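Local coordinates for protein C-1-tetrahydrofolate synthase, cytoplasmic, putative (Trypanosoma brucei, PDB 4CJX) that probably interconverts tetrahydrofolate one-carbon forms as a homodimeric, NADP-dependent methylenetetrahydrofolate dehydrogenase and methenyltetrahydrofolate cyclohydrolase, at residues G54-I62 and L109-V120; D142-N150 and P161-S169. All blocks are in the same frame, centred on the assembly; numbering follows the deposited sequence.

Overall arrangement
Interaction 1 pairs two parallel strands of the catalytic domain, and interaction 2 sets the turn 142-145 against residues 163-166, which lead into helix 166-178. They follow each other along the chain, with centres about 16 Å apart, and they meet directly: Ser117 OG lies 3.3 Å from Ala143 CB, and Val119 CG1 packs 3.6 Å from Asp144 OD2. The inhibitor 9L9 bridges them by hydrogen bonds, because its pyrimidine amine N2A donates to a strand carbonyl in interaction 1 and to a carboxylate in interaction 2; Lys77 and Leu122 also bond to this ligand. Interaction 2 reaches toward the cofactor site as well, the side chain of Pro165 being about 4 Å from that of Ile195, an NADP-binding residue.

Interaction 1 of 2, residues G54-I62 and L109-V120; sequences GRRPGLSTI and LNEEEACHSIVV. With 9L9 ((2S)-2-[[4-[[2,4-bis(azanyl)-6-oxidanylidene-1H-pyrimidin-5-yl]carbamoylamino]phenyl]carbonylamino]pentanedioic acid), chain G.
Gly58 and Ser117 start the pairing of two parallel strands, 58-62 and 117-120, neighbours in a three-stranded sheet built by beta-alpha-beta crossovers: helix 68-83 links strands 58-64 and 87-93, and helix 99-110 links 87-93 to 117-120. Gly58 O takes two N-H groups, from His116 (2.9 Å to its N) and from Ser117. The ladder alternates as parallel sheets do: Ser60 N donates to Ser117 O, Ser60 O receives Val119 N, and Ile62 N gives a nearly straight bond (169°) to Val119 O at 2.8 Å. His116 ND1 accepts from Gly58 N at 3.2 Å, the donor tilted from the ring plane. Phe312 of helix 296-316 meets this ring edge-to-face. On the Leu59 face, CD1 of Leu59 rests 3.9 Å from Val119 CG2. On the other, the Ile62 and Leu109 side chains slide past each other in opposite directions, CD1 to CD1 3.8 Å. Outside the sheet, a long salt bridge joins Arg55 NH1 to Glu113 OE2 at the guanidinium edge. Held anti to the backbone N (chi1 -178°), Ser60 OG turns toward Leu109 and bonds to Phe89 O of flanking strand 87-93. At the pocket end, Val120 O accepts the inhibitor's N2A at 2.7 Å.

Interaction 2 of 2, residues D142-N150 and P161-S169; sequences DADCLLPVN and PAIVPCTAS. With 9L9 ((2S)-2-[[4-[[2,4-bis(azanyl)-6-oxidanylidene-1H-pyrimidin-5-yl]carbamoylamino]phenyl]carbonylamino]pentanedioic acid), chain G.
With SG anti to its backbone N (chi1 -170°), Cys145 puts the sulfur alongside Ile163 O; its CB, placed by the backbone, packs on the Pro165 ring, 3.6 Å from CD. Ile163 has a chi1 of -31°, well off a staggered value; its CG2 lies against the carbonyl oxygens of Asp142 and Ala143, and its CD1 comes within 3.3 Å of Asp142 O. The isoleucine thus packs its methyl groups against the carbonyl oxygens of the turn. That turn, Asp142 to Cys145, is a type I beta turn, closed by Cys145 N bonding to Asp142 O, and it leads into helix 148-151, whose N-cap position is Leu147. Asp142 ties the two together: OD1 takes Leu146 N through its syn lone pair, and OD2 is gripped twice, by Leu147 N from above the carboxylate plane and by Asn150 ND2 (2.8 Å, 171°) on its anti lone pair. Two donors on OD2 would be expected to favour the charged carboxylate. In the pocket, Asp144 holds the pyrimidine with both oxygens, OD1 2.8 Å from inhibitor N3 and OD2 2.9 Å from N2A. A water bonded to Asp144 O, Asp144 OD1 and Cys166 N couples this carboxylate to the first turn of helix 166-178. In the second shell, Asn307 ND2 of helix 296-316 donates to Ala143 O and Val164 O, and another water bridges Asn150 O to Ile163 O.

Interaction 1 of 2, residues G54-I62 and L109-V120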
loop_
_atom_site.group_PDB
_atom_site.type_symbol
_atom_site.label_atom_id
_atom_site.label_comp_id
_atom_site.label_asym_id
_atom_site.label_seq_id
_atom_site.Cartn_x
_atom_site.Cartn_y
_atom_site.Cartn_z
ATOM N N GLY B 54 16.539 -31.486 17.424
ATOM C CA GLY B 54 16.302 -30.598 18.553
ATOM C C GLY B 54 15.690 -29.236 18.261
ATOM O O GLY B 54 15.133 -28.619 19.159
ATOM N N ARG B 55 15.761 -28.759 17.024
ATOM C CA ARG B 55 15.324 -27.396 16.713
ATOM C C ARG B 55 13.810 -27.288 16.611
ATOM O O ARG B 55 13.122 -28.243 16.243
ATOM C CB ARG B 55 15.979 -26.911 15.422
ATOM C CG ARG B 55 17.493 -26.858 15.526
ATOM C CD ARG B 55 18.180 -26.655 14.185
ATOM N NE ARG B 55 19.630 -26.613 14.372
ATOM C CZ ARG B 55 20.307 -25.562 14.835
ATOM N NH1 ARG B 55 19.683 -24.427 15.146
ATOM N NH2 ARG B 55 21.615 -25.640 14.992
ATOM N N ARG B 56 13.297 -26.120 16.957
ATOM C CA ARG B 56 11.875 -25.864 16.880
ATOM C C ARG B 56 11.590 -24.364 16.907
ATOM O O ARG B 56 12.348 -23.608 17.504
ATOM C CB ARG B 56 11.119 -26.591 18.005
ATOM C CG ARG B 56 11.350 -26.059 19.410
ATOM C CD ARG B 56 10.861 -27.044 20.473
ATOM N NE ARG B 56 10.653 -26.358 21.756
ATOM C CZ ARG B 56 9.689 -26.623 22.645
ATOM N NH1 ARG B 56 8.785 -27.589 22.443
ATOM N NH2 ARG B 56 9.619 -25.898 23.758
ATOM N N PRO B 57 10.487 -23.938 16.250
ATOM C CA PRO B 57 10.137 -22.520 16.126
ATOM C C PRO B 57 10.003 -21.822 17.480
ATOM O O PRO B 57 9.408 -22.387 18.408
ATOM C CB PRO B 57 8.779 -22.553 15.430
ATOM C CG PRO B 57 8.710 -23.895 14.769
ATOM C CD PRO B 57 9.463 -24.813 15.652
ATOM N N GLY B 58 10.551 -20.614 17.575
ATOM C CA GLY B 58 10.505 -19.792 18.768
ATOM C C GLY B 58 9.736 -18.493 18.507
ATOM O O GLY B 58 10.021 -17.734 17.575
ATOM N N LEU B 59 8.740 -18.245 19.334
ATOM C CA LEU B 59 7.913 -17.068 19.205
ATOM C C LEU B 59 8.144 -16.164 20.402
ATOM O O LEU B 59 8.078 -16.604 21.561
ATOM C CB LEU B 59 6.446 -17.468 19.157
ATOM C CG LEU B 59 5.492 -16.271 19.314
ATOM C CD1 LEU B 59 5.609 -15.324 18.126
ATOM C CD2 LEU B 59 4.072 -16.774 19.497
ATOM N N SER B 60 8.397 -14.899 20.120
ATOM C CA SER B 60 8.458 -13.917 21.164
ATOM C C SER B 60 7.266 -12.971 21.111
ATOM O O SER B 60 7.007 -12.394 20.070
ATOM C CB SER B 60 9.736 -13.102 21.047
ATOM O OG SER B 60 9.760 -12.182 22.126
ATOM N N THR B 61 6.574 -12.785 22.239
ATOM C CA THR B 61 5.558 -11.724 22.365
ATOM C C THR B 61 5.875 -10.735 23.493
ATOM O O THR B 61 6.099 -11.132 24.634
ATOM C CB THR B 61 4.172 -12.313 22.649
ATOM O OG1 THR B 61 4.256 -13.137 23.807
ATOM C CG2 THR B 61 3.667 -13.138 21.468
ATOM N N ILE B 62 5.866 -9.452 23.152
ATOM C CA ILE B 62 6.097 -8.364 24.072
ATOM C C ILE B 62 4.790 -7.619 24.275
ATOM O O ILE B 62 4.174 -7.170 23.324
ATOM C CB ILE B 62 7.130 -7.375 23.503
ATOM C CG1 ILE B 62 8.484 -8.070 23.268
ATOM C CG2 ILE B 62 7.288 -6.180 24.430
ATOM C CD1 ILE B 62 9.492 -7.211 22.525
ATOM N N LEU B 109 16.093 -9.947 21.613
ATOM C CA LEU B 109 15.393 -11.012 20.893
ATOM C C LEU B 109 15.909 -11.203 19.456
ATOM O O LEU B 109 15.882 -12.321 18.942
ATOM C CB LEU B 109 13.884 -10.768 20.910
ATOM C CG LEU B 109 13.312 -10.801 22.335
ATOM C CD1 LEU B 109 11.943 -10.141 22.368
ATOM C CD2 LEU B 109 13.281 -12.222 22.858
ATOM N N ASN B 110 16.388 -10.127 18.829
ATOM C CA ASN B 110 17.061 -10.217 17.522
ATOM C C ASN B 110 18.266 -11.170 17.552
ATOM O O ASN B 110 18.491 -11.899 16.606
ATOM C CB ASN B 110 17.527 -8.837 17.027
ATOM C CG ASN B 110 16.385 -7.957 16.543
ATOM O OD1 ASN B 110 15.282 -8.427 16.232
ATOM N ND2 ASN B 110 16.650 -6.667 16.461
ATOM N N GLU B 111 19.006 -11.195 18.651
ATOM C CA GLU B 111 20.232 -12.000 18.710
ATOM C C GLU B 111 20.060 -13.361 19.336
ATOM O O GLU B 111 21.014 -14.119 19.432
ATOM C CB GLU B 111 21.277 -11.256 19.481
ATOM C CG GLU B 111 21.623 -9.933 18.842
ATOM C CD GLU B 111 22.238 -9.024 19.862
ATOM O OE1 GLU B 111 21.431 -8.475 20.646
ATOM O OE2 GLU B 111 23.489 -8.916 19.914
ATOM N N GLU B 112 18.842 -13.670 19.757
ATOM C CA GLU B 112 18.552 -14.980 20.295
ATOM C C GLU B 112 18.250 -15.918 19.112
ATOM O O GLU B 112 17.188 -15.837 18.485
ATOM C CB GLU B 112 17.397 -14.876 21.309
ATOM C CG GLU B 112 16.791 -16.190 21.773
ATOM C CD GLU B 112 17.833 -17.182 22.241
ATOM O OE1 GLU B 112 18.281 -17.073 23.403
ATOM O OE2 GLU B 112 18.193 -18.071 21.439
ATOM N N GLU B 113 19.216 -16.778 18.819
ATOM C CA GLU B 113 19.144 -17.810 17.783
ATOM C C GLU B 113 17.866 -18.644 17.792
ATOM O O GLU B 113 17.340 -18.985 16.740
ATOM C CB GLU B 113 20.359 -18.763 17.931
ATOM C CG GLU B 113 20.095 -20.205 17.516
ATOM C CD GLU B 113 21.320 -21.093 17.596
ATOM O OE1 GLU B 113 21.985 -21.164 18.680
ATOM O OE2 GLU B 113 21.597 -21.747 16.561
ATOM N N ALA B 114 17.389 -19.004 18.978
ATOM C CA ALA B 114 16.226 -19.875 19.105
ATOM C C ALA B 114 14.858 -19.127 18.996
ATOM O O ALA B 114 13.809 -19.773 18.995
ATOM C CB ALA B 114 16.316 -20.679 20.400
ATOM N N CYS B 115 14.897 -17.794 18.891
ATOM C CA CYS B 115 13.727 -16.952 18.605
ATOM C C CYS B 115 13.664 -16.567 17.110
ATOM O O CYS B 115 14.522 -15.838 16.616
ATOM C CB CYS B 115 13.755 -15.673 19.454
ATOM S SG CYS B 115 12.483 -14.431 19.027
ATOM N N HIS B 116 12.631 -17.037 16.419
ATOM C CA HIS B 116 12.450 -16.792 14.988
ATOM C C HIS B 116 11.399 -15.722 14.648
ATOM O O HIS B 116 11.390 -15.193 13.536
ATOM C CB HIS B 116 12.107 -18.107 14.324
ATOM C CG HIS B 116 13.119 -19.160 14.623
ATOM N ND1 HIS B 116 12.834 -20.282 15.367
ATOM C CD2 HIS B 116 14.448 -19.201 14.371
ATOM C CE1 HIS B 116 13.933 -20.999 15.514
ATOM N NE2 HIS B 116 14.925 -20.364 14.916
ATOM N N SER B 117 10.551 -15.389 15.616
ATOM C CA SER B 117 9.484 -14.401 15.450
ATOM C C SER B 117 9.420 -13.461 16.645
ATOM O O SER B 117 9.446 -13.924 17.780
ATOM C CB SER B 117 8.114 -15.111 15.351
ATOM O OG SER B 117 7.833 -15.485 14.018
ATOM N N ILE B 118 9.252 -12.167 16.379
ATOM C CA ILE B 118 9.010 -11.164 17.408
ATOM C C ILE B 118 7.708 -10.409 17.157
ATOM O O ILE B 118 7.524 -9.782 16.113
ATOM C CB ILE B 118 10.158 -10.137 17.459
ATOM C CG1 ILE B 118 11.470 -10.830 17.825
ATOM C CG2 ILE B 118 9.842 -9.019 18.444
ATOM C CD1 ILE B 118 12.705 -9.996 17.539
ATOM N N VAL B 119 6.820 -10.459 18.141
ATOM C CA VAL B 119 5.533 -9.794 18.086
ATOM C C VAL B 119 5.503 -8.699 19.156
ATOM O O VAL B 119 5.660 -8.969 20.360
ATOM C CB VAL B 119 4.387 -10.804 18.320
ATOM C CG1 VAL B 119 3.050 -10.094 18.590
ATOM C CG2 VAL B 119 4.230 -11.756 17.146
ATOM N N VAL B 120 5.297 -7.460 18.726
ATOM C CA VAL B 120 5.151 -6.347 19.663
ATOM C C VAL B 120 3.657 -6.011 19.679
ATOM O O VAL B 120 3.150 -5.412 18.743
ATOM C CB VAL B 120 6.012 -5.116 19.258
ATOM C CG1 VAL B 120 5.731 -3.916 20.161
ATOM C CG2 VAL B 120 7.502 -5.466 19.251
HETATM N N2A 9L9 G . 1.467 -6.762 17.058
HETATM N N1 9L9 G . -0.868 -6.372 17.558
HETATM C C2 9L9 G . 0.052 -7.128 16.914
HETATM N N3 9L9 G . -0.294 -8.216 16.116
HETATM C C4 9L9 G . -1.678 -8.436 16.074
HETATM O O4A 9L9 G . -1.968 -9.386 15.365
HETATM N N5A 9L9 G . -3.982 -8.048 16.765
HETATM C C5 9L9 G . -2.653 -7.663 16.719
HETATM C C6 9L9 G . -2.189 -6.637 17.481
HETATM N N7 9L9 G . -3.131 -5.776 18.195
HETATM O O8A 9L9 G . -3.649 -9.994 17.908
HETATM N N9 9L9 G . -5.740 -9.347 17.382
HETATM C C1B 9L9 G . -6.442 -10.408 17.882
HETATM C C2B 9L9 G . -7.842 -10.273 17.963
HETATM C C3B 9L9 G . -8.652 -11.288 18.476
HETATM C C4B 9L9 G . -8.094 -12.484 18.933
HETATM C C5B 9L9 G . -6.697 -12.642 18.806
HETATM C C6B 9L9 G . -5.881 -11.621 18.302
HETATM C C7B 9L9 G . -8.991 -13.606 19.422
HETATM O O7B 9L9 G . -8.590 -14.735 19.271
HETATM C CAW 9L9 G . -4.394 -9.166 17.408
HETATM N N 9L9 G . -10.227 -13.384 19.921
HETATM C CA 9L9 G . -11.179 -14.422 20.302
HETATM C C 9L9 G . -12.232 -14.506 19.221
HETATM O OXT 9L9 G . -12.395 -13.498 18.518
HETATM C CB 9L9 G . -11.948 -14.140 21.571
HETATM C CG 9L9 G . -11.163 -13.260 22.523
HETATM C CD 9L9 G . -11.792 -13.346 23.878
HETATM O OE1 9L9 G . -11.898 -14.459 24.393
HETATM O OE2 9L9 G . -12.182 -12.305 24.426
HETATM O O 9L9 G . -12.924 -15.540 19.062
HETATM O O HOH W 1 13.202 -22.217 19.332
#

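Interaction 2 of 2, residues D142-N150 and P161-S169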
loop_
_atom_site.group_PDB
_atom_site.type_symbol
_atom_site.label_atom_id
_atom_site.label_comp_id
_atom_site.label_asym_id
_atom_site.label_seq_id
_atom_site.Cartn_x
_atom_site.Cartn_y
_atom_site.Cartn_z
ATOM N N ASP B 142 10.168 -10.351 11.714
ATOM C CA ASP B 142 9.002 -9.457 11.733
ATOM C C ASP B 142 7.737 -10.273 11.396
ATOM O O ASP B 142 7.232 -10.223 10.295
ATOM C CB ASP B 142 9.248 -8.314 10.742
ATOM C CG ASP B 142 8.024 -7.428 10.512
ATOM O OD1 ASP B 142 7.215 -7.239 11.440
ATOM O OD2 ASP B 142 7.907 -6.907 9.371
ATOM N N ALA B 143 7.251 -11.040 12.370
ATOM C CA ALA B 143 6.120 -11.938 12.172
ATOM C C ALA B 143 4.805 -11.204 11.848
ATOM O O ALA B 143 3.979 -11.735 11.127
ATOM C CB ALA B 143 5.937 -12.808 13.402
ATOM N N ASP B 144 4.624 -9.995 12.381
ATOM C CA ASP B 144 3.447 -9.200 12.062
ATOM C C ASP B 144 3.503 -8.510 10.717
ATOM O O ASP B 144 2.506 -7.937 10.301
ATOM C CB ASP B 144 3.211 -8.123 13.101
ATOM C CG ASP B 144 2.636 -8.668 14.388
ATOM O OD1 ASP B 144 1.565 -9.339 14.345
ATOM O OD2 ASP B 144 3.250 -8.387 15.435
ATOM N N CYS B 145 4.652 -8.534 10.044
ATOM C CA CYS B 145 4.805 -7.839 8.757
ATOM C C CYS B 145 4.483 -6.352 8.946
ATOM O O CYS B 145 3.689 -5.756 8.222
ATOM C CB CYS B 145 3.931 -8.484 7.667
ATOM S SG CYS B 145 4.276 -7.861 6.007
ATOM N N LEU B 146 5.086 -5.761 9.960
ATOM C CA LEU B 146 4.872 -4.351 10.265
ATOM C C LEU B 146 5.949 -3.450 9.619
ATOM O O LEU B 146 5.729 -2.245 9.462
ATOM C CB LEU B 146 4.841 -4.140 11.787
ATOM C CG LEU B 146 3.463 -4.334 12.421
ATOM C CD1 LEU B 146 3.611 -4.485 13.922
ATOM C CD2 LEU B 146 2.500 -3.190 12.084
ATOM N N LEU B 147 7.091 -4.036 9.244
ATOM C CA LEU B 147 8.204 -3.265 8.732
ATOM C C LEU B 147 7.921 -2.865 7.279
ATOM O O LEU B 147 7.422 -3.677 6.508
ATOM C CB LEU B 147 9.498 -4.080 8.788
ATOM C CG LEU B 147 10.185 -4.297 10.140
ATOM C CD1 LEU B 147 11.524 -4.988 9.945
ATOM C CD2 LEU B 147 10.406 -2.975 10.843
ATOM N N PRO B 148 8.268 -1.615 6.903
ATOM C CA PRO B 148 8.159 -1.195 5.519
ATOM C C PRO B 148 8.764 -2.196 4.534
ATOM O O PRO B 148 8.127 -2.526 3.551
ATOM C CB PRO B 148 8.906 0.130 5.508
ATOM C CG PRO B 148 8.629 0.688 6.857
ATOM C CD PRO B 148 8.678 -0.497 7.774
ATOM N N VAL B 149 9.972 -2.693 4.793
ATOM C CA VAL B 149 10.578 -3.648 3.864
ATOM C C VAL B 149 9.677 -4.873 3.647
ATOM O O VAL B 149 9.650 -5.431 2.562
ATOM C CB VAL B 149 12.020 -4.042 4.271
ATOM C CG1 VAL B 149 12.018 -4.940 5.497
ATOM C CG2 VAL B 149 12.754 -4.708 3.111
ATOM N N ASN B 150 8.890 -5.261 4.638
ATOM C CA ASN B 150 8.013 -6.404 4.470
ATOM C C ASN B 150 6.593 -6.067 3.906
ATOM O O ASN B 150 6.097 -6.718 2.971
ATOM C CB ASN B 150 7.935 -7.159 5.788
ATOM C CG ASN B 150 9.246 -7.864 6.131
ATOM O OD1 ASN B 150 10.008 -8.260 5.260
ATOM N ND2 ASN B 150 9.506 -8.011 7.408
ATOM N N PRO B 161 5.050 -13.057 -1.309
ATOM C CA PRO B 161 5.777 -12.532 -0.165
ATOM C C PRO B 161 6.017 -13.592 0.931
ATOM O O PRO B 161 5.167 -14.459 1.174
ATOM C CB PRO B 161 4.858 -11.410 0.342
ATOM C CG PRO B 161 3.506 -11.801 -0.089
ATOM C CD PRO B 161 3.655 -12.581 -1.359
ATOM N N ALA B 162 7.171 -13.507 1.579
ATOM C CA ALA B 162 7.511 -14.387 2.702
ATOM C C ALA B 162 6.489 -14.278 3.824
ATOM O O ALA B 162 5.935 -15.286 4.278
ATOM C CB ALA B 162 8.882 -14.023 3.231
ATOM N N ILE B 163 6.227 -13.035 4.235
ATOM C CA ILE B 163 5.398 -12.733 5.396
ATOM C C ILE B 163 4.217 -11.886 4.944
ATOM O O ILE B 163 4.351 -11.029 4.081
ATOM C CB ILE B 163 6.191 -11.951 6.490
ATOM C CG1 ILE B 163 7.672 -12.328 6.494
ATOM C CG2 ILE B 163 5.601 -12.212 7.870
ATOM C CD1 ILE B 163 8.481 -11.776 7.664
ATOM N N VAL B 164 3.056 -12.141 5.533
ATOM C CA VAL B 164 1.872 -11.295 5.368
ATOM C C VAL B 164 1.287 -11.006 6.767
ATOM O O VAL B 164 1.300 -11.887 7.618
ATOM C CB VAL B 164 0.834 -12.028 4.492
ATOM C CG1 VAL B 164 -0.431 -11.223 4.364
ATOM C CG2 VAL B 164 1.408 -12.331 3.108
ATOM N N PRO B 165 0.747 -9.789 7.006
ATOM C CA PRO B 165 0.255 -9.506 8.341
ATOM C C PRO B 165 -0.854 -10.496 8.729
ATOM O O PRO B 165 -1.612 -10.944 7.864
ATOM C CB PRO B 165 -0.274 -8.073 8.242
ATOM C CG PRO B 165 0.401 -7.485 7.055
ATOM C CD PRO B 165 0.632 -8.621 6.114
ATOM N N CYS B 166 -0.894 -10.856 10.007
ATOM C CA CYS B 166 -1.661 -12.007 10.449
ATOM C C CYS B 166 -3.183 -11.829 10.233
ATOM O O CYS B 166 -3.855 -12.748 9.748
ATOM C CB CYS B 166 -1.326 -12.285 11.911
ATOM S SG CYS B 166 0.451 -12.519 12.186
ATOM N N THR B 167 -3.696 -10.647 10.586
ATOM C CA THR B 167 -5.123 -10.377 10.470
ATOM C C THR B 167 -5.560 -10.431 9.017
ATOM O O THR B 167 -6.534 -11.120 8.683
ATOM C CB THR B 167 -5.531 -9.030 11.097
ATOM O OG1 THR B 167 -5.079 -8.969 12.462
ATOM C CG2 THR B 167 -7.046 -8.891 11.048
ATOM N N ALA B 168 -4.803 -9.742 8.155
ATOM C CA ALA B 168 -5.065 -9.749 6.710
ATOM C C ALA B 168 -5.026 -11.159 6.198
ATOM O O ALA B 168 -5.886 -11.589 5.439
ATOM C CB ALA B 168 -4.046 -8.911 5.969
ATOM N N SER B 169 -4.017 -11.888 6.640
ATOM C CA SER B 169 -3.891 -13.270 6.251
ATOM C C SER B 169 -5.110 -14.152 6.649
ATOM O O SER B 169 -5.537 -15.021 5.887
ATOM C CB SER B 169 -2.645 -13.799 6.888
ATOM O OG SER B 169 -2.339 -15.024 6.336
HETATM N N2A 9L9 G . 1.467 -6.762 17.058
HETATM N N1 9L9 G . -0.868 -6.372 17.558
HETATM C C2 9L9 G . 0.052 -7.128 16.914
HETATM N N3 9L9 G . -0.294 -8.216 16.116
HETATM C C4 9L9 G . -1.678 -8.436 16.074
HETATM O O4A 9L9 G . -1.968 -9.386 15.365
HETATM N N5A 9L9 G . -3.982 -8.048 16.765
HETATM C C5 9L9 G . -2.653 -7.663 16.719
HETATM C C6 9L9 G . -2.189 -6.637 17.481
HETATM N N7 9L9 G . -3.131 -5.776 18.195
HETATM O O8A 9L9 G . -3.649 -9.994 17.908
HETATM N N9 9L9 G . -5.740 -9.347 17.382
HETATM C C1B 9L9 G . -6.442 -10.408 17.882
HETATM C C2B 9L9 G . -7.842 -10.273 17.963
HETATM C C3B 9L9 G . -8.652 -11.288 18.476
HETATM C C4B 9L9 G . -8.094 -12.484 18.933
HETATM C C5B 9L9 G . -6.697 -12.642 18.806
HETATM C C6B 9L9 G . -5.881 -11.621 18.302
HETATM C C7B 9L9 G . -8.991 -13.606 19.422
HETATM O O7B 9L9 G . -8.590 -14.735 19.271
HETATM C CAW 9L9 G . -4.394 -9.166 17.408
HETATM N N 9L9 G . -10.227 -13.384 19.921
HETATM C CA 9L9 G . -11.179 -14.422 20.302
HETATM C C 9L9 G . -12.232 -14.506 19.221
HETATM O OXT 9L9 G . -12.395 -13.498 18.518
HETATM C CB 9L9 G . -11.948 -14.140 21.571
HETATM C CG 9L9 G . -11.163 -13.260 22.523
HETATM C CD 9L9 G . -11.792 -13.346 23.878
HETATM O OE1 9L9 G . -11.898 -14.459 24.393
HETATM O OE2 9L9 G . -12.182 -12.305 24.426
HETATM O O 9L9 G . -12.924 -15.540 19.062
HETATM O O HOH W 2 0.366 -8.905 11.740
HETATM O O HOH W 3 6.276 -9.471 3.030
#